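Local coordinates for protein (aminopeptidase) (Ochrobactrum anthropi, PDB 1B65), which has a variant of the Ntn hydrolase fold and, as a serine aminopeptidase, probably cleaves N-terminal L-residues from peptides and hydrolyses D-alanyl esters and amides, at residues 37-42 and 173-178. Sequence-based numbering, arbitrary orientation.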
loop_
_atom_site.group_PDB
_atom_site.type_symbol
_atom_site.label_atom_id
_atom_site.label_comp_id
_atom_site.label_asym_id
_atom_site.label_seq_id
_atom_site.Cartn_x
_atom_site.Cartn_y
_atom_site.Cartn_z
ATOM N N VAL A 37 6.735 -22.241 -20.764
ATOM C CA VAL A 37 5.440 -21.643 -21.096
ATOM C C VAL A 37 4.614 -22.704 -21.822
ATOM O O VAL A 37 5.190 -23.401 -22.674
ATOM C CB VAL A 37 5.616 -20.430 -22.036
ATOM C CG1 VAL A 37 4.303 -19.853 -22.527
ATOM C CG2 VAL A 37 6.430 -19.329 -21.328
ATOM N N GLY A 38 3.349 -22.837 -21.444
ATOM C CA GLY A 38 2.487 -23.780 -22.153
ATOM C C GLY A 38 1.160 -23.091 -22.486
ATOM O O GLY A 38 0.752 -22.154 -21.781
ATOM N N PHE A 39 0.541 -23.539 -23.587
ATOM C CA PHE A 39 -0.706 -22.908 -23.996
ATOM C C PHE A 39 -1.794 -23.938 -24.333
ATOM O O PHE A 39 -1.474 -25.058 -24.776
ATOM C CB PHE A 39 -0.537 -22.119 -25.304
ATOM C CG PHE A 39 0.421 -20.963 -25.300
ATOM C CD1 PHE A 39 0.157 -19.795 -24.587
ATOM C CD2 PHE A 39 1.610 -21.058 -25.980
ATOM C CE1 PHE A 39 1.046 -18.742 -24.624
ATOM C CE2 PHE A 39 2.511 -20.027 -26.014
ATOM C CZ PHE A 39 2.246 -18.853 -25.323
ATOM N N GLN A 40 -3.034 -23.506 -24.130
ATOM C CA GLN A 40 -4.189 -24.255 -24.625
ATOM C C GLN A 40 -4.984 -23.220 -25.423
ATOM O O GLN A 40 -5.293 -22.155 -24.854
ATOM C CB GLN A 40 -5.006 -24.984 -23.576
ATOM C CG GLN A 40 -6.391 -25.399 -24.081
ATOM C CD GLN A 40 -6.285 -26.572 -25.032
ATOM O OE1 GLN A 40 -5.300 -26.773 -25.742
ATOM N NE2 GLN A 40 -7.348 -27.375 -25.070
ATOM N N THR A 41 -5.260 -23.466 -26.699
ATOM C CA THR A 41 -5.934 -22.433 -27.510
ATOM C C THR A 41 -7.244 -22.962 -28.051
ATOM O O THR A 41 -7.238 -24.024 -28.702
ATOM C CB THR A 41 -4.974 -22.058 -28.657
ATOM O OG1 THR A 41 -3.754 -21.514 -28.090
ATOM C CG2 THR A 41 -5.591 -21.028 -29.614
ATOM N N ILE A 42 -8.324 -22.226 -27.844
ATOM C CA ILE A 42 -9.645 -22.660 -28.306
ATOM C C ILE A 42 -10.125 -21.701 -29.369
ATOM O O ILE A 42 -10.315 -20.513 -29.062
ATOM C CB ILE A 42 -10.649 -22.700 -27.127
ATOM C CG1 ILE A 42 -10.159 -23.666 -26.040
ATOM C CG2 ILE A 42 -12.033 -23.100 -27.635
ATOM C CD1 ILE A 42 -10.842 -23.497 -24.686
ATOM N N GLY A 173 12.390 -23.230 -24.841
ATOM C CA GLY A 173 12.439 -22.953 -26.277
ATOM C C GLY A 173 11.503 -21.825 -26.722
ATOM O O GLY A 173 11.000 -20.991 -25.976
ATOM N N PRO A 174 11.298 -21.746 -28.039
ATOM C CA PRO A 174 10.551 -20.682 -28.657
ATOM C C PRO A 174 9.111 -20.665 -28.156
ATOM O O PRO A 174 8.529 -21.715 -27.898
ATOM C CB PRO A 174 10.513 -21.016 -30.148
ATOM C CG PRO A 174 11.559 -22.029 -30.366
ATOM C CD PRO A 174 11.880 -22.677 -29.046
ATOM N N VAL A 175 8.603 -19.440 -28.051
ATOM C CA VAL A 175 7.227 -19.291 -27.541
ATOM C C VAL A 175 6.334 -18.766 -28.650
ATOM O O VAL A 175 6.657 -17.752 -29.264
ATOM C CB VAL A 175 7.246 -18.332 -26.348
ATOM C CG1 VAL A 175 5.871 -17.924 -25.832
ATOM C CG2 VAL A 175 8.059 -18.959 -25.206
ATOM N N GLN A 176 5.196 -19.406 -28.812
ATOM C CA GLN A 176 4.179 -18.973 -29.760
ATOM C C GLN A 176 3.606 -17.631 -29.351
ATOM O O GLN A 176 3.509 -17.355 -28.162
ATOM C CB GLN A 176 3.041 -20.021 -29.766
ATOM C CG GLN A 176 2.003 -19.724 -30.836
ATOM C CD GLN A 176 0.873 -20.740 -30.860
ATOM O OE1 GLN A 176 0.793 -21.613 -29.994
ATOM N NE2 GLN A 176 0.000 -20.621 -31.845
ATOM N N GLU A 177 3.277 -16.767 -30.318
ATOM C CA GLU A 177 2.715 -15.460 -30.012
ATOM C C GLU A 177 1.438 -15.200 -30.803
ATOM O O GLU A 177 1.109 -15.890 -31.792
ATOM C CB GLU A 177 3.676 -14.290 -30.329
ATOM C CG GLU A 177 4.958 -14.386 -29.485
ATOM C CD GLU A 177 5.959 -13.342 -29.935
ATOM O OE1 GLU A 177 6.333 -13.376 -31.141
ATOM O OE2 GLU A 177 6.374 -12.468 -29.178
ATOM N N GLY A 178 0.709 -14.173 -30.370
ATOM C CA GLY A 178 -0.461 -13.775 -31.195
ATOM C C GLY A 178 -1.741 -14.362 -30.609
ATOM O O GLY A 178 -1.997 -14.283 -29.401
HETATM O O HOH W 1 -1.559 -22.798 -29.142
#
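Phe39 reaches from strand 36-43 to the loop residues Val175 and Gln176, and its ring is the hub of the contact. Val175 CG1 sits at the ring edge, near its plane, 3.8 Å from Phe39 CZ. On the apolar side Val37 CG1 approaches the same methyl, Val175 CG1, at 4.1 Å; in both valines CG1 lies anti to the backbone N (chi1 174° in Val37, 172° in Val175), which brings these two branches together. Gln176 adds its CB, 3.8 Å from Phe39 CE2, while its backbone carbonyl, Gln176 O, lies oblique to the ring, 3.4 Å from Phe39 CZ, buried and without a hydrogen-bond partner.

Toward the exposed Gln176 side chain the fit is looser. The chain runs out extended beyond CG, and its amide plane stands 89° from the Phe39 ring plane. A water donates to Gln176 OE1 at 2.8 Å while also hydrogen-bonding Thr41 OG1, itself tied to Gly181 N. No direct hydrogen bond joins the segments.

Strand 194-204 contacts both partners, Thr195 against Phe39 and Thr197 against Val175. The loop and the Phe39 ring thus link strands 36-43 and 194-204, each outermost in its sheet within this chain, in the alpha-beta-beta-alpha sandwich of the Ntn hydrolase fold.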